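Ferric vibriobactin ABC transporter, periplasmic ferric vibriobactin-binding protein (Vibrio cholerae, PDB 3R5T) binds the iron-loaded siderophore vibriobactin in the periplasm and probably delivers it to its ABC transporter in the inner membrane. Local coordinates at residues D41-A46 with T134-Q139; K70-G75 with L79-V84; S99-I104 with T113-Y118. All blocks are in the same frame, centred on the assembly; numbering follows the deposited sequence. Where two conformers were deposited one is given.

Contact 1: residues D41-A46 with T134-Q139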
ATOM      1  N   ASP A  41      14.428  -6.785   0.509  1.00 15.60           N
ATOM      2  CA  ASP A  41      15.561  -7.057   1.396  1.00 21.45           C
ATOM      3  C   ASP A  41      16.549  -5.902   1.478  1.00 19.04           C
ATOM      4  O   ASP A  41      17.756  -6.114   1.582  1.00 20.73           O
ATOM      5  CB  ASP A  41      16.294  -8.328   0.964  1.00 26.77           C
ATOM      6  CG  ASP A  41      15.454  -9.566   1.125  1.00 34.10           C
ATOM      7  OD1 ASP A  41      14.633  -9.617   2.063  1.00 33.49           O
ATOM      8  OD2 ASP A  41      15.607 -10.492   0.302  1.00 37.71           O
ATOM      9  N   ALA A  42      16.046  -4.674   1.437  1.00 16.45           N
ATOM     10  CA  ALA A  42      16.928  -3.525   1.599  1.00 16.59           C
ATOM     11  C   ALA A  42      17.324  -3.409   3.073  1.00 15.76           C
ATOM     12  O   ALA A  42      16.562  -3.787   3.963  1.00 16.94           O
ATOM     13  CB  ALA A  42      16.244  -2.248   1.140  1.00 17.17           C
ATOM     14  N   PRO A  43      18.528  -2.900   3.323  1.00 15.34           N
ATOM     15  CA  PRO A  43      19.037  -2.804   4.697  1.00 16.66           C
ATOM     16  C   PRO A  43      18.429  -1.629   5.442  1.00 18.50           C
ATOM     17  O   PRO A  43      19.108  -0.657   5.797  1.00 19.49           O
ATOM     18  CB  PRO A  43      20.538  -2.617   4.496  1.00 19.04           C
ATOM     19  CG  PRO A  43      20.659  -1.993   3.120  1.00 18.70           C
ATOM     20  CD  PRO A  43      19.554  -2.572   2.315  1.00 15.76           C
ATOM     21  N   VAL A  44      17.118  -1.716   5.655  1.00 15.11           N
ATOM     22  CA  VAL A  44      16.411  -0.716   6.442  1.00 15.35           C
ATOM     23  C   VAL A  44      16.634  -1.027   7.916  1.00 19.71           C
ATOM     24  O   VAL A  44      16.380  -2.135   8.391  1.00 23.24           O
ATOM     25  CB  VAL A  44      14.894  -0.592   6.070  1.00 16.19           C
ATOM     26  CG1 VAL A  44      14.193  -1.951   6.115  1.00 17.92           C
ATOM     27  CG2 VAL A  44      14.217   0.447   6.974  1.00 16.36           C
ATOM     28  N   ILE A  45      17.169  -0.052   8.622  1.00 16.33           N
ATOM     29  CA  ILE A  45      17.616  -0.314   9.985  1.00 17.88           C
ATOM     30  C   ILE A  45      16.738   0.358  11.048  1.00 16.93           C
ATOM     31  O   ILE A  45      16.886   0.094  12.239  1.00 19.05           O
ATOM     32  CB  ILE A  45      19.146  -0.029  10.157  1.00 19.04           C
ATOM     33  CG1 ILE A  45      19.503   1.369   9.657  1.00 21.66           C
ATOM     34  CG2 ILE A  45      19.957  -1.065   9.392  1.00 17.49           C
ATOM     35  CD1 ILE A  45      19.067   2.499  10.568  1.00 22.69           C
ATOM     36  N   ALA A  46      15.785   1.170  10.596  1.00 17.04           N
ATOM     37  CA  ALA A  46      14.903   1.889  11.505  1.00 17.96           C
ATOM     38  C   ALA A  46      13.752   2.442  10.693  1.00 17.38           C
ATOM     39  O   ALA A  46      13.916   2.755   9.515  1.00 16.32           O
ATOM     40  CB  ALA A  46      15.659   3.022  12.221  1.00 19.15           C
ATOM     41  N   THR A 134      18.893   2.063  -4.108  1.00 18.72           N
ATOM     42  CA  THR A 134      19.671   1.281  -3.147  1.00 15.73           C
ATOM     43  C   THR A 134      20.646   0.302  -3.805  1.00 15.31           C
ATOM     44  O   THR A 134      21.382  -0.412  -3.110  1.00 15.37           O
ATOM     45  CB  THR A 134      18.743   0.482  -2.227  1.00 15.53           C
ATOM     46  OG1 THR A 134      17.887  -0.348  -3.025  1.00 18.21           O
ATOM     47  CG2 THR A 134      17.870   1.419  -1.407  1.00 19.10           C
ATOM     48  N   GLY A 135      20.643   0.247  -5.135  1.00 16.32           N
ATOM     49  CA  GLY A 135      21.486  -0.688  -5.858  1.00 16.84           C
ATOM     50  C   GLY A 135      20.990  -2.109  -5.711  1.00 15.49           C
ATOM     51  O   GLY A 135      21.771  -3.061  -5.799  1.00 17.77           O
ATOM     52  N   LEU A 136      19.684  -2.254  -5.508  1.00 17.55           N
ATOM     53  CA  LEU A 136      19.103  -3.569  -5.284  1.00 15.00           C
ATOM     54  C   LEU A 136      18.193  -3.954  -6.449  1.00 15.73           C
ATOM     55  O   LEU A 136      17.171  -4.622  -6.277  1.00 15.45           O
ATOM     56  CB  LEU A 136      18.370  -3.621  -3.942  1.00 16.20           C
ATOM     57  CG  LEU A 136      19.284  -3.405  -2.727  1.00 18.27           C
ATOM     58  CD1 LEU A 136      18.482  -3.334  -1.418  1.00 18.38           C
ATOM     59  CD2 LEU A 136      20.324  -4.512  -2.658  1.00 20.71           C
ATOM     60  N   GLU A 137      18.584  -3.541  -7.646  1.00 17.10           N
ATOM     61  CA  GLU A 137      17.804  -3.843  -8.852  1.00 16.45           C
ATOM     62  C   GLU A 137      17.624  -5.350  -9.069  1.00 17.17           C
ATOM     63  O   GLU A 137      16.548  -5.801  -9.476  1.00 18.09           O
ATOM     64  CB  GLU A 137      18.430  -3.177 -10.086  1.00 16.44           C
ATOM     65  CG  GLU A 137      18.541  -1.656  -9.953  1.00 15.74           C
ATOM     66  CD  GLU A 137      19.897  -1.176  -9.418  1.00 18.45           C
ATOM     67  OE1 GLU A 137      20.614  -1.961  -8.758  1.00 17.71           O
ATOM     68  OE2 GLU A 137      20.233   0.004  -9.659  1.00 20.44           O
ATOM     69  N   GLU A 138      18.665  -6.128  -8.776  1.00 19.64           N
ATOM     70  CA  GLU A 138      18.582  -7.582  -8.940  1.00 20.97           C
ATOM     71  C   GLU A 138      17.494  -8.132  -8.040  1.00 19.34           C
ATOM     72  O   GLU A 138      16.641  -8.913  -8.478  1.00 17.66           O
ATOM     73  CB  GLU A 138      19.898  -8.266  -8.567  1.00 27.57           C
ATOM     74  CG  GLU A 138      21.034  -8.086  -9.543  1.00 31.16           C
ATOM     75  CD  GLU A 138      22.103  -9.158  -9.375  1.00 34.88           C
ATOM     76  OE1 GLU A 138      21.749 -10.288  -8.979  1.00 36.76           O
ATOM     77  OE2 GLU A 138      23.290  -8.882  -9.656  1.00 33.94           O
ATOM     78  N   GLN A 139      17.552  -7.745  -6.770  1.00 19.28           N
ATOM     79  CA  GLN A 139      16.585  -8.211  -5.790  1.00 19.89           C
ATOM     80  C   GLN A 139      15.187  -7.779  -6.144  1.00 15.42           C
ATOM     81  O   GLN A 139      14.249  -8.570  -6.047  1.00 17.03           O
ATOM     82  CB  GLN A 139      16.925  -7.659  -4.397  1.00 24.15           C
ATOM     83  CG  GLN A 139      18.099  -8.344  -3.722  1.00 27.58           C
ATOM     84  CD  GLN A 139      19.442  -8.004  -4.350  1.00 32.23           C
ATOM     85  OE1 GLN A 139      20.401  -8.780  -4.250  1.00 36.36           O
ATOM     86  NE2 GLN A 139      19.522  -6.853  -5.005  1.00 28.55           N
TER
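L136 meets A42 and P43 through a single methyl group. Its CD1 lies 3.4 Å from A42 CA and 3.6 Å from A42 CB, a close apolar fit. The same methyl reaches P43 tip to tip, with CD1 4.0 Å from P43 CD. The torsions explain the reach. L136 CG is anti to its own carbonyl carbon (chi1 -63°), and the extended second torsion carries CD1 out to A42. D41 takes part mainly through its backbone: D41 O lies 4.2 Å from L136 CD1. Its carboxylate is engaged by R66 in a salt bridge. No hydrogen bond crosses between the segments, so the contact is pure packing.

Each side is a helix boundary. D41, with positive phi, is the C-prime residue of the Schellman motif that ends helix 31-39. L136 is the N-cap residue of helix 137-155, just after G135 breaks away from the preceding helix. The contact thus joins the link from helix 31-39 to strand 44-49 with the break between helices 123-134 and 137-155. Strand 26-28 lies alongside, where I26 touches A42, P43 and T134. L37 of helix 31-39 also packs on A42.

Contact 2: residues K70-G75 with L79-V84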
ATOM      1  N   LYS A  70      11.963   0.692  15.864  1.00 17.43           N
ATOM      2  CA  LYS A  70      10.766   1.513  15.705  0.69 19.23           C
ATOM      3  C   LYS A  70      11.038   2.919  16.219  1.00 19.19           C
ATOM      4  O   LYS A  70      11.427   3.117  17.377  1.00 20.33           O
ATOM      5  CB  LYS A  70       9.546   0.910  16.412  0.69 22.04           C
ATOM      6  CG  LYS A  70       8.253   1.663  16.098  0.69 23.81           C
ATOM      7  CD  LYS A  70       7.007   0.796  16.285  0.69 28.73           C
ATOM      8  CE  LYS A  70       6.928   0.234  17.685  0.69 31.05           C
ATOM      9  NZ  LYS A  70       5.630  -0.456  17.949  0.69 30.83           N
ATOM     10  N   LEU A  71      10.846   3.892  15.338  1.00 19.20           N
ATOM     11  CA  LEU A  71      11.085   5.288  15.670  1.00 19.44           C
ATOM     12  C   LEU A  71       9.779   5.967  16.074  1.00 20.10           C
ATOM     13  O   LEU A  71       8.942   5.356  16.740  1.00 21.41           O
ATOM     14  CB  LEU A  71      11.729   6.000  14.479  1.00 20.79           C
ATOM     15  CG  LEU A  71      13.017   5.322  13.986  1.00 23.58           C
ATOM     16  CD1 LEU A  71      13.471   5.956  12.682  1.00 25.57           C
ATOM     17  CD2 LEU A  71      14.118   5.365  15.057  1.00 24.72           C
ATOM     18  N   TRP A  72       9.616   7.228  15.681  1.00 19.91           N
ATOM     19  CA  TRP A  72       8.488   8.054  16.127  1.00 19.52           C
ATOM     20  C   TRP A  72       7.189   7.690  15.417  1.00 18.17           C
ATOM     21  O   TRP A  72       7.225   7.143  14.314  1.00 18.36           O
ATOM     22  CB  TRP A  72       8.816   9.535  15.869  1.00 17.50           C
ATOM     23  CG  TRP A  72       9.097   9.809  14.404  1.00 20.46           C
ATOM     24  CD1 TRP A  72       8.173  10.097  13.433  1.00 22.68           C
ATOM     25  CD2 TRP A  72      10.376   9.805  13.749  1.00 19.33           C
ATOM     26  NE1 TRP A  72       8.798  10.262  12.216  1.00 22.36           N
ATOM     27  CE2 TRP A  72      10.146  10.086  12.378  1.00 19.35           C
ATOM     28  CE3 TRP A  72      11.687   9.564  14.176  1.00 20.70           C
ATOM     29  CZ2 TRP A  72      11.178  10.168  11.449  1.00 19.84           C
ATOM     30  CZ3 TRP A  72      12.715   9.636  13.237  1.00 22.35           C
ATOM     31  CH2 TRP A  72      12.448   9.935  11.891  1.00 20.48           C
ATOM     32  N   PRO A  73       6.049   8.015  16.031  1.00 20.19           N
ATOM     33  CA  PRO A  73       4.775   7.877  15.326  1.00 20.36           C
ATOM     34  C   PRO A  73       4.687   9.004  14.325  1.00 19.78           C
ATOM     35  O   PRO A  73       5.174  10.101  14.583  1.00 22.19           O
ATOM     36  CB  PRO A  73       3.710   8.069  16.424  1.00 20.04           C
ATOM     37  CG  PRO A  73       4.420   8.523  17.625  1.00 20.94           C
ATOM     38  CD  PRO A  73       5.892   8.608  17.372  1.00 19.71           C
ATOM     39  N   ALA A  74       4.131   8.708  13.158  1.00 19.29           N
ATOM     40  CA  ALA A  74       3.902   9.708  12.123  1.00 24.09           C
ATOM     41  C   ALA A  74       3.489  11.060  12.689  1.00 27.99           C
ATOM     42  O   ALA A  74       2.600  11.145  13.539  1.00 27.81           O
ATOM     43  CB  ALA A  74       2.849   9.207  11.150  1.00 21.94           C
ATOM     44  N   GLY A  75       4.140  12.110  12.192  1.00 27.31           N
ATOM     45  CA  GLY A  75       3.776  13.473  12.527  1.00 29.22           C
ATOM     46  C   GLY A  75       4.817  14.215  13.342  1.00 30.46           C
ATOM     47  O   GLY A  75       4.872  15.439  13.303  1.00 30.01           O
ATOM     48  N   LEU A  79      14.618  14.248  15.355  1.00 19.61           N
ATOM     49  CA  LEU A  79      15.908  14.413  14.684  1.00 19.66           C
ATOM     50  C   LEU A  79      17.063  13.778  15.459  1.00 20.54           C
ATOM     51  O   LEU A  79      18.001  13.266  14.844  1.00 20.98           O
ATOM     52  CB  LEU A  79      16.217  15.890  14.444  1.00 19.36           C
ATOM     53  CG  LEU A  79      15.276  16.580  13.445  1.00 20.82           C
ATOM     54  CD1 LEU A  79      15.556  18.076  13.433  1.00 22.62           C
ATOM     55  CD2 LEU A  79      15.398  15.973  12.043  1.00 21.53           C
ATOM     56  N   GLU A  80      17.009  13.820  16.789  1.00 20.96           N
ATOM     57  CA  GLU A  80      18.065  13.205  17.591  1.00 19.53           C
ATOM     58  C   GLU A  80      18.158  11.725  17.233  1.00 19.28           C
ATOM     59  O   GLU A  80      19.249  11.192  17.052  1.00 20.03           O
ATOM     60  CB  GLU A  80      17.790  13.387  19.083  1.00 19.44           C
ATOM     61  CG  GLU A  80      18.766  12.643  19.974  1.00 23.81           C
ATOM     62  CD  GLU A  80      18.484  12.881  21.441  1.00 24.55           C
ATOM     63  OE1 GLU A  80      18.304  14.062  21.826  1.00 24.57           O
ATOM     64  OE2 GLU A  80      18.442  11.897  22.217  1.00 25.84           O
ATOM     65  N   SER A  81      17.010  11.073  17.128  1.00 21.16           N
ATOM     66  CA  SER A  81      16.996   9.652  16.816  0.56 23.10           C
ATOM     67  C   SER A  81      17.604   9.391  15.441  1.00 21.46           C
ATOM     68  O   SER A  81      18.339   8.419  15.265  1.00 22.95           O
ATOM     69  CB  SER A  81      15.584   9.064  16.936  0.56 24.67           C
ATOM     70  OG  SER A  81      14.703   9.571  15.948  0.56 23.09           O
ATOM     71  N   VAL A  82      17.332  10.268  14.478  1.00 20.26           N
ATOM     72  CA  VAL A  82      17.931  10.104  13.141  1.00 19.51           C
ATOM     73  C   VAL A  82      19.462  10.220  13.212  1.00 22.92           C
ATOM     74  O   VAL A  82      20.176   9.384  12.659  1.00 23.49           O
ATOM     75  CB  VAL A  82      17.374  11.117  12.120  1.00 18.46           C
ATOM     76  CG1 VAL A  82      17.995  10.864  10.737  1.00 16.95           C
ATOM     77  CG2 VAL A  82      15.866  10.983  12.034  1.00 20.03           C
ATOM     78  N   TYR A  83      19.961  11.254  13.885  1.00 22.42           N
ATOM     79  CA  TYR A  83      21.401  11.428  14.069  1.00 22.61           C
ATOM     80  C   TYR A  83      22.024  10.182  14.698  1.00 23.67           C
ATOM     81  O   TYR A  83      23.056   9.690  14.234  1.00 24.69           O
ATOM     82  CB  TYR A  83      21.710  12.658  14.939  1.00 24.52           C
ATOM     83  CG  TYR A  83      21.720  13.976  14.192  1.00 26.29           C
ATOM     84  CD1 TYR A  83      22.869  14.426  13.540  1.00 27.86           C
ATOM     85  CD2 TYR A  83      20.584  14.772  14.136  1.00 26.30           C
ATOM     86  CE1 TYR A  83      22.877  15.638  12.859  1.00 26.93           C
ATOM     87  CE2 TYR A  83      20.579  15.974  13.457  1.00 25.51           C
ATOM     88  CZ  TYR A  83      21.722  16.399  12.808  1.00 27.31           C
ATOM     89  OH  TYR A  83      21.701  17.595  12.127  1.00 26.66           O
ATOM     90  N   VAL A  84      21.396   9.652  15.741  1.00 24.09           N
ATOM     91  CA  VAL A  84      22.007   8.534  16.461  1.00 25.58           C
ATOM     92  C   VAL A  84      22.042   7.254  15.619  1.00 25.85           C
ATOM     93  O   VAL A  84      22.982   6.468  15.717  1.00 26.89           O
ATOM     94  CB  VAL A  84      21.339   8.292  17.841  1.00 28.70           C
ATOM     95  CG1 VAL A  84      21.889   7.032  18.491  1.00 30.99           C
ATOM     96  CG2 VAL A  84      21.533   9.507  18.753  1.00 30.69           C
TER
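Strand 70-73 and helix 79-84 run nearly antiparallel, at 160° between their N-to-C directions, with their axes 9.1 Å apart at the closest approach. They are the strand and the helix of a beta-alpha unit. The strand is the outermost one on its side of a five-stranded parallel sheet. The helix is the start of the connection from strand 69-73 to strand 89-93. The sheet, with strand order 3-2-1-4-5, belongs to one lobe of a periplasmic binding protein.

The indole of W72 does most of the touching from the strand. Its six-membered ring points at the helix. Two helix residues receive it in different ways. S81 was modelled in two conformers. In one of them its hydroxyl sits at the ring edge, close to the ring plane, with OG 3.4 Å from W72 CZ3. In that same conformer OG is hydrogen-bonded to D78 O just before the helix, and L71 adds a looser contact beside the indole, with CD2 4.3 Å from S81 OG. The position of this hydroxyl is therefore less certain than the rest. V82 comes in obliquely with one branch, and that contact is apolar.

No hydrogen bond joins the two segments. W72 also touches A48 of strand 44-49, the neighbour in the sheet. I110 packs on V82.

The first torsion of W72 holds CG between the backbone N and the carbonyl carbon (chi1 59°). This sends the benzo end of the indole across to the helix. V82 places CG2 anti to its carbonyl carbon, which brings that methyl to the indole: V82 CG2 lies 3.6 Å from both W72 CH2 and W72 CZ3.

Contact 3: residues S99-I104 with T113-Y118. With MOH (methanol), chain D.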
ATOM      1  N   SER A  99       3.831  11.277   5.816  1.00 14.09           N
ATOM      2  CA  SER A  99       4.721  12.151   5.045  1.00 14.96           C
ATOM      3  C   SER A  99       5.522  13.115   5.917  1.00 17.16           C
ATOM      4  O   SER A  99       4.947  13.864   6.710  1.00 19.98           O
ATOM      5  CB  SER A  99       3.933  12.952   4.006  1.00 15.51           C
ATOM      6  OG  SER A  99       4.797  13.867   3.332  1.00 15.39           O
ATOM      7  N   ALA A 100       6.848  13.093   5.763  1.00 14.93           N
ATOM      8  CA  ALA A 100       7.724  14.084   6.372  1.00 16.16           C
ATOM      9  C   ALA A 100       8.289  15.046   5.320  1.00 18.09           C
ATOM     10  O   ALA A 100       9.419  15.535   5.458  1.00 19.56           O
ATOM     11  CB  ALA A 100       8.855  13.385   7.113  1.00 16.39           C
ATOM     12  N   ARG A 101       7.513  15.307   4.263  1.00 16.90           N
ATOM     13  CA  ARG A 101       7.972  16.126   3.149  1.00 18.32           C
ATOM     14  C   ARG A 101       8.544  17.468   3.604  1.00 19.07           C
ATOM     15  O   ARG A 101       9.596  17.893   3.117  1.00 19.47           O
ATOM     16  CB  ARG A 101       6.844  16.334   2.134  1.00 19.93           C
ATOM     17  CG  ARG A 101       7.235  17.202   0.958  1.00 24.90           C
ATOM     18  CD  ARG A 101       6.185  17.162  -0.143  1.00 27.86           C
ATOM     19  NE  ARG A 101       6.549  18.067  -1.232  1.00 30.32           N
ATOM     20  CZ  ARG A 101       5.698  18.517  -2.149  1.00 32.33           C
ATOM     21  NH1 ARG A 101       6.123  19.347  -3.092  1.00 33.48           N
ATOM     22  NH2 ARG A 101       4.422  18.149  -2.115  1.00 33.03           N
ATOM     23  N   ASP A 102       7.877  18.130   4.548  1.00 19.46           N
ATOM     24  CA  ASP A 102       8.316  19.464   4.966  1.00 22.60           C
ATOM     25  C   ASP A 102       9.593  19.462   5.807  1.00 21.61           C
ATOM     26  O   ASP A 102      10.204  20.508   6.017  1.00 22.48           O
ATOM     27  CB  ASP A 102       7.199  20.193   5.719  1.00 27.53           C
ATOM     28  CG  ASP A 102       6.038  20.556   4.818  1.00 30.98           C
ATOM     29  OD1 ASP A 102       6.181  20.435   3.582  1.00 32.46           O
ATOM     30  OD2 ASP A 102       4.982  20.957   5.348  1.00 31.47           O
ATOM     31  N   GLN A 103       9.987  18.290   6.281  1.00 20.34           N
ATOM     32  CA  GLN A 103      11.195  18.140   7.086  1.00 20.73           C
ATOM     33  C   GLN A 103      12.415  17.748   6.251  1.00 19.56           C
ATOM     34  O   GLN A 103      13.503  17.533   6.791  1.00 21.54           O
ATOM     35  CB  GLN A 103      10.966  17.115   8.197  1.00 21.39           C
ATOM     36  CG  GLN A 103      10.033  17.606   9.306  1.00 22.47           C
ATOM     37  CD  GLN A 103       8.575  17.638   8.885  1.00 20.61           C
ATOM     38  OE1 GLN A 103       8.045  16.645   8.397  1.00 19.43           O
ATOM     39  NE2 GLN A 103       7.917  18.779   9.088  1.00 20.35           N
ATOM     40  N   ILE A 104      12.250  17.680   4.937  1.00 19.67           N
ATOM     41  CA  ILE A 104      13.375  17.262   4.089  1.00 22.05           C
ATOM     42  C   ILE A 104      14.681  18.061   4.267  1.00 24.33           C
ATOM     43  O   ILE A 104      15.745  17.468   4.414  1.00 24.17           O
ATOM     44  CB  ILE A 104      12.962  17.130   2.611  1.00 19.74           C
ATOM     45  CG1 ILE A 104      12.118  15.871   2.463  1.00 16.37           C
ATOM     46  CG2 ILE A 104      14.185  17.017   1.723  1.00 21.57           C
ATOM     47  CD1 ILE A 104      11.528  15.662   1.078  1.00 16.57           C
ATOM     48  N   THR A 113      18.697  12.282   1.347  1.00 17.22           N
ATOM     49  CA  THR A 113      17.275  12.093   1.616  1.00 18.69           C
ATOM     50  C   THR A 113      16.498  12.065   0.303  1.00 17.78           C
ATOM     51  O   THR A 113      16.647  12.959  -0.527  1.00 19.28           O
ATOM     52  CB  THR A 113      16.770  13.222   2.547  1.00 19.66           C
ATOM     53  OG1 THR A 113      17.480  13.139   3.782  1.00 18.86           O
ATOM     54  CG2 THR A 113      15.281  13.096   2.840  1.00 17.05           C
ATOM     55  N   ILE A 114      15.692  11.022   0.122  1.00 15.97           N
ATOM     56  CA  ILE A 114      14.895  10.864  -1.095  1.00 17.56           C
ATOM     57  C   ILE A 114      13.394  10.882  -0.802  1.00 17.93           C
ATOM     58  O   ILE A 114      12.957  10.575   0.316  1.00 16.96           O
ATOM     59  CB  ILE A 114      15.292   9.597  -1.890  1.00 16.92           C
ATOM     60  CG1 ILE A 114      14.968   8.306  -1.102  1.00 16.28           C
ATOM     61  CG2 ILE A 114      16.764   9.702  -2.323  1.00 17.39           C
ATOM     62  CD1 ILE A 114      15.084   7.027  -1.964  1.00 14.81           C
ATOM     63  N   LEU A 115      12.624  11.255  -1.820  1.00 18.74           N
ATOM     64  CA  LEU A 115      11.188  11.483  -1.687  1.00 17.80           C
ATOM     65  C   LEU A 115      10.444  10.705  -2.781  1.00 18.36           C
ATOM     66  O   LEU A 115      10.687  10.908  -3.980  1.00 17.36           O
ATOM     67  CB  LEU A 115      10.922  12.985  -1.816  1.00 16.33           C
ATOM     68  CG  LEU A 115       9.490  13.503  -1.849  1.00 15.33           C
ATOM     69  CD1 LEU A 115       8.771  13.187  -0.545  1.00 16.24           C
ATOM     70  CD2 LEU A 115       9.457  14.993  -2.140  1.00 15.83           C
ATOM     71  N   VAL A 116       9.538   9.822  -2.346  1.00 17.53           N
ATOM     72  CA  VAL A 116       8.772   8.949  -3.230  1.00 18.37           C
ATOM     73  C   VAL A 116       7.285   9.092  -2.927  1.00 15.74           C
ATOM     74  O   VAL A 116       6.883   9.424  -1.809  1.00 15.79           O
ATOM     75  CB  VAL A 116       9.202   7.461  -3.084  1.00 17.81           C
ATOM     76  CG1 VAL A 116      10.664   7.295  -3.496  1.00 18.00           C
ATOM     77  CG2 VAL A 116       8.977   6.958  -1.648  1.00 15.26           C
ATOM     78  N   ASP A 117       6.463   8.872  -3.943  1.00 17.60           N
ATOM     79  CA  ASP A 117       5.020   8.908  -3.776  1.00 18.40           C
ATOM     80  C   ASP A 117       4.481   7.506  -3.991  1.00 18.35           C
ATOM     81  O   ASP A 117       4.557   6.964  -5.102  1.00 18.12           O
ATOM     82  CB  ASP A 117       4.404   9.888  -4.769  1.00 16.94           C
ATOM     83  CG  ASP A 117       2.917  10.109  -4.529  1.00 17.36           C
ATOM     84  OD1 ASP A 117       2.333   9.426  -3.657  1.00 16.71           O
ATOM     85  OD2 ASP A 117       2.350  10.975  -5.226  1.00 20.63           O
ATOM     86  N   TYR A 118       3.964   6.900  -2.931  1.00 16.77           N
ATOM     87  CA  TYR A 118       3.420   5.558  -3.020  1.00 16.25           C
ATOM     88  C   TYR A 118       1.948   5.549  -3.413  1.00 16.10           C
ATOM     89  O   TYR A 118       1.361   4.480  -3.604  1.00 18.65           O
ATOM     90  CB  TYR A 118       3.614   4.802  -1.710  1.00 16.23           C
ATOM     91  CG  TYR A 118       3.007   5.495  -0.507  1.00 16.41           C
ATOM     92  CD1 TYR A 118       1.627   5.643  -0.379  1.00 15.66           C
ATOM     93  CD2 TYR A 118       3.813   5.974   0.522  1.00 15.89           C
ATOM     94  CE1 TYR A 118       1.061   6.267   0.737  1.00 14.85           C
ATOM     95  CE2 TYR A 118       3.268   6.597   1.630  1.00 14.39           C
ATOM     96  CZ  TYR A 118       1.888   6.744   1.754  1.00 13.94           C
ATOM     97  OH  TYR A 118       1.367   7.359   2.884  1.00 12.20           O
TER
HETATM   98  C   MOH D   3       7.558   9.374  -6.932  1.00 15.88           C
HETATM   99  O   MOH D   3       7.600   8.075  -6.347  1.00 19.71           O
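One methyl of I104 meets nearly the whole side chain of L115. I104 CD1 lies 3.9 Å from L115 CD2 and 4.0 Å from both L115 CB and L115 CD1. The two side chains cross at about a right angle. I104 CG1 is anti to its carbonyl carbon (chi1 -74°), and the extended chain beyond it carries CD1 to the leucine. The other branch of I104 reaches T113, with CG2 4.2 Å from T113 CG2. R101 touches more loosely. Its NE lies 4.3 Å from L115 CD2, and the guanidinium meets that methyl obliquely.

T113 and L115 are two residues apart, so both point toward the 99-104 loop, while I114 between them points away. Strand 113-116 is the outermost on its side of the five-stranded parallel sheet. The loop arrives from strand 89-93, its neighbour in that sheet, and leads into helix 104-108. This is the beta-alpha-beta crossover that joins the two strands. An ST turn lies at S99, ahead of the 3-10 segment 101-103: S99 OG accepts from R101 N at 3.2 Å.

Past the strand end, Y118 lines the vibriobactin pocket, and its hydroxyl is hydrogen-bonded to D98 and R269. D117 forms a salt bridge with R212. A methanol, probably from the crystallisation liquor, takes a nearly straight bond (171°) from D117 N to its oxygen at 2.8 Å and is also hydrogen-bonded to Q129 OE1.

Overall arrangement
From the N terminus, the chain first reaches residues 41-46, where contact 1 opens. It closes at 134-139, after 87 intervening residues, so it makes the longest loop of the three. Contacts 2 and 3 fall within that loop, one after the other. Contact 2 closes a short loop between strand 69-73 and helix 79-85. Contact 3 closes the part of the crossover from strand 89-93 to strand 113-116 that holds helix 104-108. All three reach the same parallel sheet. Contacts 2 and 3 involve its opposite outer strands, and contact 1 ties the lead-in to strand 44-49 to the junction of helices 123-134 and 137-155. A46 CB lies 3.7 Å from L71 CD1, joining contacts 1 and 2.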